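PDB 5JXF: Asp/Glu-specific dipeptidyl-peptidase from Flavobacterium psychrophilum, which removes dipeptides from the N-terminus of oligopeptides as a serine peptidase of family S46, with strict specificity for Asp or Glu at the P1 position. Local coordinates for residues Gly121-Lys126 with Ala714-Leu719; Ser217-Phe222 with Asp624-Leu629; Gly645-Cys650 with Met703-Phe708. One frame throughout, in Å; residues are numbered along the deposited sequence.

Contact 1 (Gly121-Lys126 with Ala714-Leu719); sequences GFWAMK and AGAKHL
Trp123 and Ala714 make the closest apolar meeting here. The methyl CB of Ala714 sits over one face of the Trp123 indole, 3.4 Å from the centroid of its five-membered ring and 13° off the ring normal, a CH-pi contact. Farther along the same indole, Ala716 CB lies 3.9 Å from Trp123 CE3, and Leu719 CD1 comes in at the ring edge. Strand 122-123 pairs antiparallel with strand 197-214, and Trp123 also rests on Val710 of helix 703-713, so the contact joins the N-terminal sheet to the chain just after that helix.

The polar part belongs to His718. Its NE2 donates to the carbonyl O of Ala124 at 3.0 Å, with an N-H...O angle of 153°, near the imidazole plane and on a carbonyl lone pair. With chi1 at 63°, CG stands between the backbone N and carbonyl carbon of His718, which brings NE2 within bonding distance of Ala124 O. Met125 O lies over one imidazole face, too badly angled for a bond, while Leu719 CG backs the opposite face. Met125 SD lies 3.7 Å from His718 CE1.

Because NE2 carries the hydrogen, one directional bond fixes the ring beside an otherwise largely apolar joint.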
loop_
_atom_site.group_PDB
_atom_site.type_symbol
_atom_site.label_atom_id
_atom_site.label_comp_id
_atom_site.label_asym_id
_atom_site.label_seq_id
_atom_site.Cartn_x
_atom_site.Cartn_y
_atom_site.Cartn_z
ATOM N N GLY A 121 -10.588 -27.286 -1.282
ATOM C CA GLY A 121 -10.123 -27.727 -2.573
ATOM C C GLY A 121 -10.730 -29.078 -2.890
ATOM O O GLY A 121 -11.582 -29.586 -2.150
ATOM N N PHE A 122 -10.294 -29.665 -4.000
ATOM C CA PHE A 122 -10.845 -30.932 -4.454
ATOM C C PHE A 122 -9.871 -31.588 -5.413
ATOM O O PHE A 122 -9.254 -30.907 -6.232
ATOM C CB PHE A 122 -12.211 -30.724 -5.130
ATOM C CG PHE A 122 -12.652 -31.890 -5.964
ATOM C CD1 PHE A 122 -12.341 -31.950 -7.310
ATOM C CD2 PHE A 122 -13.347 -32.939 -5.397
ATOM C CE1 PHE A 122 -12.723 -33.026 -8.069
ATOM C CE2 PHE A 122 -13.735 -34.011 -6.156
ATOM C CZ PHE A 122 -13.423 -34.057 -7.490
ATOM N N TRP A 123 -9.732 -32.912 -5.316
ATOM C CA TRP A 123 -8.763 -33.640 -6.131
ATOM C C TRP A 123 -9.208 -35.058 -6.486
ATOM O O TRP A 123 -9.206 -35.955 -5.643
ATOM C CB TRP A 123 -7.413 -33.680 -5.422
ATOM C CG TRP A 123 -6.874 -32.307 -5.234
ATOM C CD1 TRP A 123 -7.008 -31.524 -4.129
ATOM C CD2 TRP A 123 -6.186 -31.514 -6.209
ATOM N NE1 TRP A 123 -6.427 -30.307 -4.344
ATOM C CE2 TRP A 123 -5.906 -30.273 -5.608
ATOM C CE3 TRP A 123 -5.765 -31.739 -7.525
ATOM C CZ2 TRP A 123 -5.215 -29.262 -6.269
ATOM C CZ3 TRP A 123 -5.088 -30.735 -8.185
ATOM C CH2 TRP A 123 -4.823 -29.507 -7.557
ATOM N N ALA A 124 -9.590 -35.239 -7.749
ATOM C CA ALA A 124 -9.982 -36.539 -8.271
ATOM C C ALA A 124 -8.785 -37.466 -8.343
ATOM O O ALA A 124 -7.933 -37.312 -9.211
ATOM C CB ALA A 124 -10.617 -36.387 -9.649
ATOM N N MET A 125 -8.727 -38.426 -7.428
ATOM C CA MET A 125 -7.583 -39.334 -7.324
ATOM C C MET A 125 -7.537 -40.363 -8.453
ATOM O O MET A 125 -6.506 -40.976 -8.712
ATOM C CB MET A 125 -7.597 -40.039 -5.967
ATOM C CG MET A 125 -7.181 -39.128 -4.820
ATOM S SD MET A 125 -5.640 -38.299 -5.246
ATOM C CE MET A 125 -5.513 -37.061 -3.954
ATOM N N LYS A 126 -8.668 -40.548 -9.115
ATOM C CA LYS A 126 -8.724 -41.349 -10.322
ATOM C C LYS A 126 -9.897 -40.856 -11.174
ATOM O O LYS A 126 -10.818 -40.209 -10.669
ATOM C CB LYS A 126 -8.824 -42.843 -9.977
ATOM C CG LYS A 126 -10.093 -43.284 -9.270
ATOM C CD LYS A 126 -9.911 -44.701 -8.722
ATOM C CE LYS A 126 -11.242 -45.393 -8.458
ATOM N NZ LYS A 126 -12.307 -44.950 -9.411
ATOM N N ALA A 714 -1.189 -31.232 -2.740
ATOM C CA ALA A 714 -2.367 -32.096 -2.841
ATOM C C ALA A 714 -2.013 -33.575 -2.943
ATOM O O ALA A 714 -2.827 -34.425 -2.606
ATOM C CB ALA A 714 -3.248 -31.672 -4.042
ATOM N N GLY A 715 -0.808 -33.881 -3.411
ATOM C CA GLY A 715 -0.379 -35.259 -3.568
ATOM C C GLY A 715 -0.982 -35.864 -4.814
ATOM O O GLY A 715 -1.165 -37.083 -4.900
ATOM N N ALA A 716 -1.288 -35.008 -5.786
ATOM C CA ALA A 716 -1.933 -35.451 -7.021
ATOM C C ALA A 716 -0.922 -35.633 -8.136
ATOM O O ALA A 716 -1.171 -35.223 -9.266
ATOM C CB ALA A 716 -3.012 -34.455 -7.454
ATOM N N LYS A 717 0.216 -36.235 -7.806
ATOM C CA LYS A 717 1.274 -36.530 -8.774
ATOM C C LYS A 717 0.769 -37.243 -10.042
ATOM O O LYS A 717 1.346 -37.081 -11.119
ATOM C CB LYS A 717 2.361 -37.388 -8.113
ATOM C CG LYS A 717 3.700 -37.401 -8.851
ATOM C CD LYS A 717 4.682 -36.405 -8.229
ATOM C CE LYS A 717 6.024 -36.370 -8.956
ATOM N NZ LYS A 717 6.397 -34.988 -9.365
ATOM N N HIS A 718 -0.299 -38.027 -9.914
ATOM C CA HIS A 718 -0.810 -38.800 -11.049
ATOM C C HIS A 718 -1.267 -37.874 -12.181
ATOM O O HIS A 718 -1.124 -38.211 -13.350
ATOM C CB HIS A 718 -1.957 -39.724 -10.623
ATOM C CG HIS A 718 -3.159 -38.998 -10.104
ATOM N ND1 HIS A 718 -3.171 -38.350 -8.887
ATOM C CD2 HIS A 718 -4.389 -38.808 -10.644
ATOM C CE1 HIS A 718 -4.357 -37.797 -8.698
ATOM N NE2 HIS A 718 -5.114 -38.059 -9.749
ATOM N N LEU A 719 -1.778 -36.692 -11.838
ATOM C CA LEU A 719 -2.154 -35.739 -12.873
ATOM C C LEU A 719 -0.913 -35.210 -13.576
ATOM O O LEU A 719 -0.951 -34.899 -14.768
ATOM C CB LEU A 719 -2.967 -34.594 -12.294
ATOM C CG LEU A 719 -4.213 -35.060 -11.551
ATOM C CD1 LEU A 719 -4.887 -33.862 -10.893
ATOM C CD2 LEU A 719 -5.172 -35.790 -12.502
#

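Contact 2 (Ser217-Phe222 with Asp624-Leu629); sequences SLIGKF and DVPKKL
Leu218, on a short helix, lies against the extended backbone at Asp624; the nearest CA atoms across the contact are those of Leu218 and Val625, 6.1 Å apart. Residues 217-220 form the helix, closed by the bond from Lys221 N to Ser217 O, whereas 624-626 run extended into helix 627-635, with Pro626 at its N-cap position. The extended residues thus present a carbonyl and a proline ring to the short helix.

Among the side chains, Leu218 CD2 is 3.3 Å from Asp624 O, both methyls reach Asp624 CB, and Leu218 CB rests 3.9 Å from Pro626 CD. Replacing Leu218 by an alanine would probably open a gap beside Asp624, since both branches that cover its CB and carbonyl would be lost.

Ile219 reaches across with its CG1-CD1 branch. CG1 stands anti to the carbonyl carbon (chi1 -60°) and the chain continues extended, carrying Ile219 CD1 to within 3.8 Å of Leu629 CD2; Ile219 CG1 itself lies 4.0 Å from Pro626 CG. Phe222 completes the apolar surface: its CE1 meets Val625 CG2 at 3.9 Å, while Asp624 O lies at the ring edge. All these meetings are van der Waals packing.

Around them, helix 703-713 borders the joint, Ile219 touching Tyr705 and Ile709 and Leu629 also touching Tyr705. Helix 609-615 packs on Phe222 and Leu629, and Ser217 reaches helix 100-109, which carries His101, probably the charge-relay histidine. The contact therefore joins the short helix 217-220, which follows strand 197-214, to the start of helix 627-635.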
loop_
_atom_site.group_PDB
_atom_site.type_symbol
_atom_site.label_atom_id
_atom_site.label_comp_id
_atom_site.label_asym_id
_atom_site.label_seq_id
_atom_site.Cartn_x
_atom_site.Cartn_y
_atom_site.Cartn_z
ATOM N N SER A 217 -9.415 -22.287 -1.548
ATOM C CA SER A 217 -9.623 -20.887 -1.908
ATOM C C SER A 217 -8.540 -19.979 -1.354
ATOM O O SER A 217 -8.257 -18.930 -1.921
ATOM C CB SER A 217 -10.982 -20.400 -1.411
ATOM O OG SER A 217 -12.017 -20.793 -2.300
ATOM N N LEU A 218 -7.939 -20.368 -0.234
ATOM C CA LEU A 218 -6.916 -19.515 0.360
ATOM C C LEU A 218 -5.694 -19.496 -0.550
ATOM O O LEU A 218 -4.972 -18.517 -0.585
ATOM C CB LEU A 218 -6.566 -19.967 1.778
ATOM C CG LEU A 218 -7.648 -19.598 2.807
ATOM C CD1 LEU A 218 -7.460 -20.390 4.091
ATOM C CD2 LEU A 218 -7.704 -18.076 3.091
ATOM N N ILE A 219 -5.484 -20.554 -1.330
ATOM C CA ILE A 219 -4.462 -20.483 -2.377
ATOM C C ILE A 219 -5.075 -19.967 -3.682
ATOM O O ILE A 219 -4.490 -19.099 -4.333
ATOM C CB ILE A 219 -3.768 -21.835 -2.572
ATOM C CG1 ILE A 219 -3.104 -22.246 -1.245
ATOM C CG2 ILE A 219 -2.707 -21.746 -3.663
ATOM C CD1 ILE A 219 -2.487 -23.629 -1.275
ATOM N N GLY A 220 -6.265 -20.467 -4.034
ATOM C CA GLY A 220 -6.968 -20.088 -5.266
ATOM C C GLY A 220 -7.267 -18.603 -5.413
ATOM O O GLY A 220 -7.211 -18.046 -6.515
ATOM N N LYS A 221 -7.607 -17.944 -4.306
ATOM C CA LYS A 221 -7.777 -16.497 -4.334
ATOM C C LYS A 221 -7.144 -15.856 -3.095
ATOM O O LYS A 221 -7.762 -15.040 -2.412
ATOM C CB LYS A 221 -9.258 -16.133 -4.456
ATOM C CG LYS A 221 -10.197 -16.929 -3.570
ATOM C CD LYS A 221 -11.644 -16.765 -4.028
ATOM C CE LYS A 221 -12.012 -15.297 -4.176
ATOM N NZ LYS A 221 -13.480 -15.083 -4.278
ATOM N N PHE A 222 -5.901 -16.239 -2.823
ATOM C CA PHE A 222 -5.116 -15.624 -1.759
ATOM C C PHE A 222 -5.184 -14.111 -1.816
ATOM O O PHE A 222 -4.794 -13.508 -2.810
ATOM C CB PHE A 222 -3.651 -16.075 -1.838
ATOM C CG PHE A 222 -2.805 -15.596 -0.661
ATOM C CD1 PHE A 222 -3.158 -15.919 0.641
ATOM C CD2 PHE A 222 -1.673 -14.826 -0.861
ATOM C CE1 PHE A 222 -2.378 -15.484 1.741
ATOM C CE2 PHE A 222 -0.892 -14.411 0.220
ATOM C CZ PHE A 222 -1.254 -14.738 1.521
ATOM N N ASP A 624 -5.287 -15.770 5.358
ATOM C CA ASP A 624 -4.895 -17.001 6.050
ATOM C C ASP A 624 -4.218 -17.944 5.044
ATOM O O ASP A 624 -4.478 -17.862 3.848
ATOM C CB ASP A 624 -6.112 -17.665 6.703
ATOM C CG ASP A 624 -5.742 -18.799 7.640
ATOM O OD1 ASP A 624 -4.541 -18.980 7.952
ATOM O OD2 ASP A 624 -6.670 -19.501 8.091
ATOM N N VAL A 625 -3.323 -18.803 5.528
ATOM C CA VAL A 625 -2.629 -19.776 4.683
ATOM C C VAL A 625 -2.936 -21.173 5.199
ATOM O O VAL A 625 -3.023 -21.367 6.402
ATOM C CB VAL A 625 -1.090 -19.550 4.670
ATOM C CG1 VAL A 625 -0.388 -20.621 3.843
ATOM C CG2 VAL A 625 -0.749 -18.176 4.127
ATOM N N PRO A 626 -3.152 -22.143 4.294
ATOM C CA PRO A 626 -3.326 -23.525 4.751
ATOM C C PRO A 626 -2.117 -24.036 5.528
ATOM O O PRO A 626 -0.998 -23.536 5.352
ATOM C CB PRO A 626 -3.497 -24.307 3.450
ATOM C CG PRO A 626 -4.061 -23.330 2.505
ATOM C CD PRO A 626 -3.426 -22.010 2.852
ATOM N N LYS A 627 -2.354 -25.043 6.363
ATOM C CA LYS A 627 -1.335 -25.537 7.280
ATOM C C LYS A 627 -0.237 -26.248 6.490
ATOM O O LYS A 627 0.951 -26.048 6.755
ATOM C CB LYS A 627 -1.961 -26.463 8.333
ATOM C CG LYS A 627 -0.960 -27.254 9.165
ATOM C CD LYS A 627 0.031 -26.301 9.822
ATOM C CE LYS A 627 1.442 -26.837 9.844
ATOM N NZ LYS A 627 2.496 -25.769 10.047
ATOM N N LYS A 628 -0.643 -27.048 5.504
ATOM C CA LYS A 628 0.291 -27.847 4.709
ATOM C C LYS A 628 1.260 -26.974 3.906
ATOM O O LYS A 628 2.420 -27.328 3.716
ATOM C CB LYS A 628 -0.500 -28.785 3.774
ATOM C CG LYS A 628 0.319 -29.589 2.762
ATOM C CD LYS A 628 1.271 -30.539 3.438
ATOM C CE LYS A 628 2.186 -31.258 2.455
ATOM N NZ LYS A 628 1.516 -32.358 1.723
ATOM N N LEU A 629 0.782 -25.830 3.436
ATOM C CA LEU A 629 1.622 -24.937 2.645
ATOM C C LEU A 629 2.677 -24.280 3.526
ATOM O O LEU A 629 3.816 -24.116 3.117
ATOM C CB LEU A 629 0.790 -23.864 1.949
ATOM C CG LEU A 629 1.597 -22.965 1.003
ATOM C CD1 LEU A 629 2.536 -23.792 0.123
ATOM C CD2 LEU A 629 0.682 -22.121 0.142
#

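Contact 3 (Gly645-Cys650 with Met703-Phe708); sequences GKLPVC and MRYVLF
Leu647 drives a single methyl, CD2, into the angle between two aromatic rings of helix 703-713. This methyl lies over the face of Phe708, 3.5 Å from the ring centroid, and at the same time at the edge of Tyr705, 3.5 Å from CD1. Three residues apart, the two aromatic side chains leave the same side of the helix, and both place CG opposite the backbone N (chi1 -170° for Tyr705, 175° for Phe708), which brings both rings against Leu647.

Tyr705 is also covered on a face. Val649 lies alongside it, pointing the same way, with CG2 4.0 Å from the ring centroid and almost on the normal, while CG1 touches the CD2 side of the ring. Near the root of the tyrosine, Tyr705 CB packs 3.3 Å from Pro648 O.

Arg704 is met quite differently. Its chain bends at chi3, bringing one guanidinium face over the CG corner of Pro648, whose ring stands steeply to it; Pro648 CG sits over the centre, 3.3 Å from Arg704 CZ. The charged edges are taken up elsewhere, NH2 by a salt bridge to Asp702 and NH1 by one to Glu643, which should hold the plane in this orientation.

Residues 648-650 of the strand and 703-708 of the helix run at 108° to each other. Strand 648-653 lies in the antiparallel sheet between 601-608 and 698-702, the latter leading directly into the helix, while helix 627-635 packs against Tyr705 and Phe708.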
loop_
_atom_site.group_PDB
_atom_site.type_symbol
_atom_site.label_atom_id
_atom_site.label_comp_id
_atom_site.label_asym_id
_atom_site.label_seq_id
_atom_site.Cartn_x
_atom_site.Cartn_y
_atom_site.Cartn_z
ATOM N N GLY A 645 16.379 -22.755 -4.025
ATOM C CA GLY A 645 15.785 -22.687 -2.692
ATOM C C GLY A 645 14.569 -21.781 -2.535
ATOM O O GLY A 645 14.046 -21.632 -1.429
ATOM N N LYS A 646 14.113 -21.185 -3.639
ATOM C CA LYS A 646 12.939 -20.318 -3.637
ATOM C C LYS A 646 11.829 -20.895 -4.542
ATOM O O LYS A 646 12.132 -21.577 -5.509
ATOM C CB LYS A 646 13.326 -18.916 -4.103
ATOM C CG LYS A 646 14.576 -18.363 -3.410
ATOM C CD LYS A 646 14.878 -16.927 -3.831
ATOM C CE LYS A 646 13.690 -16.020 -3.592
ATOM N NZ LYS A 646 13.032 -16.314 -2.287
ATOM N N LEU A 647 10.563 -20.634 -4.213
ATOM C CA LEU A 647 9.448 -21.102 -5.038
ATOM C C LEU A 647 8.774 -19.933 -5.738
ATOM O O LEU A 647 8.092 -19.121 -5.101
ATOM C CB LEU A 647 8.421 -21.851 -4.200
ATOM C CG LEU A 647 7.372 -22.624 -4.992
ATOM C CD1 LEU A 647 7.999 -23.864 -5.638
ATOM C CD2 LEU A 647 6.212 -23.005 -4.090
ATOM N N PRO A 648 8.987 -19.819 -7.046
ATOM C CA PRO A 648 8.289 -18.806 -7.834
ATOM C C PRO A 648 6.786 -18.976 -7.674
ATOM O O PRO A 648 6.300 -20.088 -7.464
ATOM C CB PRO A 648 8.735 -19.106 -9.263
ATOM C CG PRO A 648 10.047 -19.795 -9.092
ATOM C CD PRO A 648 9.901 -20.625 -7.865
ATOM N N VAL A 649 6.046 -17.885 -7.730
ATOM C CA VAL A 649 4.619 -18.007 -7.556
ATOM C C VAL A 649 3.876 -17.332 -8.714
ATOM O O VAL A 649 3.020 -17.954 -9.330
ATOM C CB VAL A 649 4.187 -17.438 -6.196
ATOM C CG1 VAL A 649 2.692 -17.338 -6.107
ATOM C CG2 VAL A 649 4.698 -18.325 -5.090
ATOM N N CYS A 650 4.198 -16.072 -9.002
ATOM C CA CYS A 650 3.554 -15.328 -10.086
ATOM C C CYS A 650 4.593 -14.536 -10.853
ATOM O O CYS A 650 5.704 -14.310 -10.357
ATOM C CB CYS A 650 2.478 -14.357 -9.563
ATOM S SG CYS A 650 1.119 -15.081 -8.618
ATOM N N MET A 703 4.005 -21.684 -13.788
ATOM C CA MET A 703 3.590 -23.097 -13.892
ATOM C C MET A 703 4.336 -23.960 -12.853
ATOM O O MET A 703 3.811 -24.974 -12.374
ATOM C CB MET A 703 3.795 -23.646 -15.321
ATOM C CG MET A 703 2.563 -23.368 -16.302
ATOM S SD MET A 703 1.010 -23.781 -15.557
ATOM C CE MET A 703 1.251 -25.547 -15.399
ATOM N N ARG A 704 5.540 -23.550 -12.471
ATOM C CA ARG A 704 6.221 -24.224 -11.361
ATOM C C ARG A 704 5.397 -24.231 -10.061
ATOM O O ARG A 704 5.367 -25.231 -9.355
ATOM C CB ARG A 704 7.592 -23.593 -11.105
ATOM C CG ARG A 704 8.591 -23.910 -12.211
ATOM C CD ARG A 704 9.870 -23.119 -12.040
ATOM N NE ARG A 704 9.634 -21.695 -12.242
ATOM C CZ ARG A 704 10.586 -20.764 -12.202
ATOM N NH1 ARG A 704 11.845 -21.119 -11.972
ATOM N NH2 ARG A 704 10.277 -19.479 -12.397
ATOM N N TYR A 705 4.708 -23.139 -9.757
ATOM C CA TYR A 705 3.834 -23.083 -8.573
ATOM C C TYR A 705 2.573 -23.931 -8.739
ATOM O O TYR A 705 2.128 -24.582 -7.787
ATOM C CB TYR A 705 3.445 -21.633 -8.267
ATOM C CG TYR A 705 2.745 -21.465 -6.930
ATOM C CD1 TYR A 705 3.316 -21.958 -5.762
ATOM C CD2 TYR A 705 1.544 -20.789 -6.834
ATOM C CE1 TYR A 705 2.692 -21.811 -4.544
ATOM C CE2 TYR A 705 0.914 -20.630 -5.622
ATOM C CZ TYR A 705 1.497 -21.142 -4.483
ATOM O OH TYR A 705 0.858 -20.996 -3.289
ATOM N N VAL A 706 1.984 -23.903 -9.943
ATOM C CA VAL A 706 0.847 -24.774 -10.225
ATOM C C VAL A 706 1.198 -26.232 -9.945
ATOM O O VAL A 706 0.515 -26.919 -9.176
ATOM C CB VAL A 706 0.376 -24.635 -11.685
ATOM C CG1 VAL A 706 -0.737 -25.640 -11.987
ATOM C CG2 VAL A 706 -0.080 -23.207 -11.944
ATOM N N LEU A 707 2.285 -26.698 -10.545
ATOM C CA LEU A 707 2.667 -28.101 -10.392
ATOM C C LEU A 707 3.037 -28.424 -8.938
ATOM O O LEU A 707 2.644 -29.465 -8.404
ATOM C CB LEU A 707 3.821 -28.446 -11.333
ATOM C CG LEU A 707 3.620 -28.239 -12.838
ATOM C CD1 LEU A 707 4.919 -28.530 -13.569
ATOM C CD2 LEU A 707 2.485 -29.107 -13.394
ATOM N N PHE A 708 3.770 -27.520 -8.296
ATOM C CA PHE A 708 4.041 -27.629 -6.860
ATOM C C PHE A 708 2.755 -27.846 -6.049
ATOM O O PHE A 708 2.702 -28.697 -5.164
ATOM C CB PHE A 708 4.767 -26.374 -6.347
ATOM C CG PHE A 708 4.977 -26.357 -4.859
ATOM C CD1 PHE A 708 6.071 -27.003 -4.286
ATOM C CD2 PHE A 708 4.093 -25.690 -4.030
ATOM C CE1 PHE A 708 6.268 -26.988 -2.907
ATOM C CE2 PHE A 708 4.292 -25.660 -2.651
ATOM C CZ PHE A 708 5.380 -26.316 -2.086
#

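Overall arrangement
From the N terminus, residues 121-126 come first, and contact 1 closes only when the chain returns at 714-719, almost 600 residues later; the other two contacts fall within that span. Contact 2 opens at 217-222, just after strand 197-214, and closes at 624-629. Contact 3 opens after contact 2 has closed, spanning 645-650 to 703-708. Contacts 2 and 3 touch: Leu629 CD1 lies 3.8 Å from Phe708 CE2, so helices 627-635 and 703-713 share one apolar region. Contact 1 lies about 17 Å, centre to centre, from each of the others. Together they tie the N-terminal antiparallel sheet to helices and a second antiparallel sheet near the C terminus.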